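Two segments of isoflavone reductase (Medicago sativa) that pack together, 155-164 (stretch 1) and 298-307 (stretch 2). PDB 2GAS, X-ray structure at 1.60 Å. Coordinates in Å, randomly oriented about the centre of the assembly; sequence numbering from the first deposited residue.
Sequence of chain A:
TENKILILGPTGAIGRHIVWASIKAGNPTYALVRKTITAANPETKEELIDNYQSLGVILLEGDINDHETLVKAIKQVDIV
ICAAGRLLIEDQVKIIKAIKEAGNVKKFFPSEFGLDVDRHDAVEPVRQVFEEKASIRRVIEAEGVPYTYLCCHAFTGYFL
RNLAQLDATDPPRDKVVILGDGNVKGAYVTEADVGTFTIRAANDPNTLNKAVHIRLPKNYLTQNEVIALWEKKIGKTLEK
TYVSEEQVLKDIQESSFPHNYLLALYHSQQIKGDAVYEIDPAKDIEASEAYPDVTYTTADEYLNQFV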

# COMPACT_ATOMS: atom_id res chain seq x y z
N PHE A 155 -3.23 -5.66 0.02
CA PHE A 155 -4.39 -5.03 0.65
C PHE A 155 -5.57 -5.99 0.54
O PHE A 155 -5.80 -6.57 -0.52
CB PHE A 155 -4.78 -3.75 -0.08
CG PHE A 155 -3.89 -2.58 0.21
CD1 PHE A 155 -3.96 -1.93 1.43
CD2 PHE A 155 -3.00 -2.11 -0.75
CE1 PHE A 155 -3.16 -0.82 1.70
CE2 PHE A 155 -2.20 -1.00 -0.49
CZ PHE A 155 -2.28 -0.36 0.74
N THR A 156 -6.32 -6.14 1.62
CA THR A 156 -7.48 -7.03 1.61
C THR A 156 -8.51 -6.60 0.57
O THR A 156 -9.06 -7.43 -0.15
CB THR A 156 -8.17 -7.08 2.98
OG1 THR A 156 -8.37 -5.74 3.46
CG2 THR A 156 -7.32 -7.86 3.98
N GLY A 157 -8.76 -5.29 0.49
CA GLY A 157 -9.73 -4.78 -0.45
C GLY A 157 -9.38 -4.95 -1.91
O GLY A 157 -10.24 -4.81 -2.78
N TYR A 158 -8.11 -5.27 -2.19
CA TYR A 158 -7.66 -5.45 -3.56
C TYR A 158 -7.36 -6.89 -3.94
O TYR A 158 -7.68 -7.32 -5.05
CB TYR A 158 -6.42 -4.60 -3.82
CG TYR A 158 -6.72 -3.12 -3.90
CD1 TYR A 158 -7.45 -2.60 -4.97
CD2 TYR A 158 -6.31 -2.24 -2.90
CE1 TYR A 158 -7.76 -1.24 -5.04
CE2 TYR A 158 -6.61 -0.88 -2.96
CZ TYR A 158 -7.34 -0.39 -4.03
OH TYR A 158 -7.66 0.95 -4.09
N PHE A 159 -6.77 -7.65 -3.02
CA PHE A 159 -6.41 -9.04 -3.28
C PHE A 159 -7.35 -10.08 -2.68
O PHE A 159 -7.86 -10.95 -3.38
CB PHE A 159 -5.00 -9.36 -2.76
CG PHE A 159 -3.89 -8.70 -3.53
CD1 PHE A 159 -3.59 -7.36 -3.35
CD2 PHE A 159 -3.12 -9.45 -4.41
CE1 PHE A 159 -2.54 -6.76 -4.04
CE2 PHE A 159 -2.06 -8.87 -5.10
CZ PHE A 159 -1.77 -7.52 -4.91
N LEU A 160 -7.56 -9.98 -1.37
CA LEU A 160 -8.38 -10.94 -0.66
C LEU A 160 -9.87 -10.88 -0.99
O LEU A 160 -10.54 -11.91 -0.98
CB LEU A 160 -8.18 -10.78 0.85
CG LEU A 160 -8.67 -11.93 1.73
CD1 LEU A 160 -8.00 -13.23 1.28
CD2 LEU A 160 -8.34 -11.63 3.19
N ARG A 161 -10.38 -9.69 -1.28
CA ARG A 161 -11.80 -9.55 -1.56
C ARG A 161 -12.32 -10.50 -2.63
O ARG A 161 -13.44 -10.99 -2.53
CB ARG A 161 -12.14 -8.12 -1.97
CG ARG A 161 -13.63 -7.95 -2.17
CD ARG A 161 -14.02 -6.53 -2.45
NE ARG A 161 -15.46 -6.44 -2.67
CZ ARG A 161 -16.12 -5.30 -2.81
NH1 ARG A 161 -15.47 -4.14 -2.75
NH2 ARG A 161 -17.44 -5.31 -3.00
N ASN A 162 -11.53 -10.75 -3.67
CA ASN A 162 -12.00 -11.67 -4.69
C ASN A 162 -11.12 -12.91 -4.77
O ASN A 162 -11.11 -13.60 -5.79
CB ASN A 162 -12.10 -10.98 -6.05
CG ASN A 162 -10.78 -10.47 -6.56
OD1 ASN A 162 -10.72 -9.92 -7.66
ND2 ASN A 162 -9.72 -10.64 -5.78
N LEU A 163 -10.41 -13.20 -3.68
CA LEU A 163 -9.53 -14.36 -3.63
C LEU A 163 -8.61 -14.43 -4.84
O LEU A 163 -8.36 -15.51 -5.40
CB LEU A 163 -10.34 -15.65 -3.51
CG LEU A 163 -10.73 -16.11 -2.10
CD1 LEU A 163 -11.33 -14.96 -1.30
CD2 LEU A 163 -11.71 -17.27 -2.20
N ALA A 164 -8.11 -13.27 -5.26
CA ALA A 164 -7.21 -13.15 -6.40
C ALA A 164 -7.76 -13.78 -7.68
O ALA A 164 -7.01 -14.34 -8.47
CB ALA A 164 -5.87 -13.78 -6.05
N THR A 298 -8.04 -9.66 11.18
CA THR A 298 -7.56 -10.88 10.54
C THR A 298 -8.23 -11.13 9.19
O THR A 298 -9.27 -10.56 8.88
CB THR A 298 -7.81 -12.10 11.44
OG1 THR A 298 -9.22 -12.28 11.62
CG2 THR A 298 -7.16 -11.90 12.80
N ALA A 299 -7.61 -11.97 8.38
CA ALA A 299 -8.17 -12.30 7.08
C ALA A 299 -9.53 -12.96 7.34
O ALA A 299 -10.49 -12.75 6.60
CB ALA A 299 -7.26 -13.25 6.34
N ASP A 300 -9.59 -13.74 8.41
CA ASP A 300 -10.83 -14.43 8.79
C ASP A 300 -11.93 -13.41 9.08
O ASP A 300 -13.05 -13.54 8.59
CB ASP A 300 -10.59 -15.29 10.03
CG ASP A 300 -11.82 -16.06 10.45
OD1 ASP A 300 -12.19 -17.03 9.74
OD2 ASP A 300 -12.44 -15.70 11.47
N GLU A 301 -11.61 -12.40 9.88
CA GLU A 301 -12.57 -11.36 10.22
C GLU A 301 -12.96 -10.55 8.99
O GLU A 301 -14.14 -10.26 8.77
CB GLU A 301 -11.96 -10.43 11.30
CG GLU A 301 -11.88 -11.07 12.69
CD GLU A 301 -11.02 -10.29 13.69
OE1 GLU A 301 -11.09 -10.61 14.90
OE2 GLU A 301 -10.28 -9.37 13.28
N TYR A 302 -11.97 -10.21 8.16
CA TYR A 302 -12.24 -9.45 6.95
C TYR A 302 -13.27 -10.12 6.04
O TYR A 302 -14.18 -9.47 5.52
CB TYR A 302 -10.95 -9.22 6.15
CG TYR A 302 -11.21 -8.60 4.79
CD1 TYR A 302 -11.49 -7.23 4.67
CD2 TYR A 302 -11.28 -9.38 3.64
CE1 TYR A 302 -11.84 -6.68 3.44
CE2 TYR A 302 -11.63 -8.84 2.42
CZ TYR A 302 -11.91 -7.49 2.32
OH TYR A 302 -12.29 -6.97 1.11
N LEU A 303 -13.13 -11.43 5.85
CA LEU A 303 -14.04 -12.17 4.99
C LEU A 303 -15.45 -12.35 5.53
O LEU A 303 -16.37 -12.67 4.78
CB LEU A 303 -13.43 -13.54 4.66
CG LEU A 303 -12.19 -13.49 3.76
CD1 LEU A 303 -11.58 -14.88 3.68
CD2 LEU A 303 -12.57 -12.99 2.38
N ASN A 304 -15.64 -12.12 6.83
CA ASN A 304 -16.96 -12.28 7.43
C ASN A 304 -18.02 -11.39 6.80
O ASN A 304 -19.19 -11.76 6.76
CB ASN A 304 -16.90 -12.01 8.94
CG ASN A 304 -16.41 -13.20 9.72
OD1 ASN A 304 -16.75 -14.34 9.41
ND2 ASN A 304 -15.62 -12.95 10.76
N GLN A 305 -17.62 -10.23 6.30
CA GLN A 305 -18.59 -9.32 5.70
C GLN A 305 -19.20 -9.85 4.41
O GLN A 305 -20.24 -9.36 3.98
CB GLN A 305 -17.94 -7.95 5.44
CG GLN A 305 -16.79 -7.99 4.46
CD GLN A 305 -16.15 -6.63 4.27
OE1 GLN A 305 -16.80 -5.69 3.80
NE2 GLN A 305 -14.88 -6.51 4.63
N PHE A 306 -18.56 -10.84 3.79
CA PHE A 306 -19.05 -11.40 2.54
C PHE A 306 -19.84 -12.69 2.71
O PHE A 306 -20.43 -13.19 1.75
CB PHE A 306 -17.89 -11.67 1.58
CG PHE A 306 -17.08 -10.45 1.26
CD1 PHE A 306 -15.86 -10.23 1.88
CD2 PHE A 306 -17.56 -9.50 0.36
CE1 PHE A 306 -15.12 -9.07 1.62
CE2 PHE A 306 -16.83 -8.34 0.09
CZ PHE A 306 -15.61 -8.13 0.72
N VAL A 307 -19.85 -13.23 3.92
CA VAL A 307 -20.55 -14.47 4.20
C VAL A 307 -22.06 -14.36 3.97
O VAL A 307 -22.62 -15.25 3.30
CB VAL A 307 -20.29 -14.92 5.65
CG1 VAL A 307 -21.11 -16.16 5.97
CG2 VAL A 307 -18.81 -15.22 5.83
OXT VAL A 307 -22.65 -13.39 4.48

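What holds the two stretches together at their centre? Tyr302 contributes more covered surface than any other residue here, and its ring is the centre of the contact. Its CA-to-CB bond points toward stretch 1, and with chi1 at t the ring reaches Thr156. The contact is a CH-pi interaction: Thr156 CB lies 3.6 Å from the centroid of the Tyr302 ring and only 5° off the ring normal, so the threonine sits almost squarely over the face. Such placement lets the slightly positive C-H group meet the electron-rich face of the aromatic ring. Thr156 OG1 lies over a face of the ring as well, 3.6 Å from Tyr302 CE1.

Which apolar side chains close the contact around that ring? Leu160 is the main one from stretch 1, pointing toward stretch 2 and touching three residues there. Its CD2 methyl is 3.7 Å from Ala299 CB and also 3.7 Å from Tyr302 CD2, so a single methyl fits between a small side chain and the tyrosine ring nearly one helical turn further on. On the leucine's own branch point, Leu160 CG is 4.1 Å from Leu303 CD2. Leu303 starts from a CA-to-CB bond that points sideways, but its end comes nearer, and the same CD2 methyl makes a looser contact with Leu163 CD1 at 4.4 Å. These are ordinary van der Waals distances, and burial of hydrocarbon is what they have in common.

How does Arg161, a charged residue, take part? Its aliphatic part makes the closest contacts, and the guanidinium also comes up to Phe306, obliquely. Arg161 CB is 3.3 Å from Tyr302 OH, a close approach, and Arg161 CG is 3.5 Å from Phe306 CZ. All of chi1 to chi3 are t, so the chain is extended and its methylene groups lie along the two aromatic residues. Arg161 NE and NH2 are hydrogen-bonded elsewhere in the structure.

Do polar groups bridge the two stretches? No hydrogen bond crosses between them. Tyr302 OH comes within 3.5 Å of Thr156 O and 3.7 Å of Gly157 CA. Thr156 O accepts from Arg161 N at 2.9 Å, the bond that closes the wider pi-type turn. Other polar bonds keep each stretch in shape. In stretch 2, Thr298 OG1 caps the helix by accepting from Glu301 N at 3.0 Å, and Glu301 OE2 accepts in return from Thr298 N at 3.1 Å. Further along, Gln305 NE2 donates to Tyr302 O at 3.2 Å. In stretch 1, Leu163 N donates to Leu160 O at 3.0 Å in a type I turn. The two short helices run nearly perpendicular, at 94°, with their axes 11.6 Å apart at closest approach, and contact across that gap is made largely by side chains.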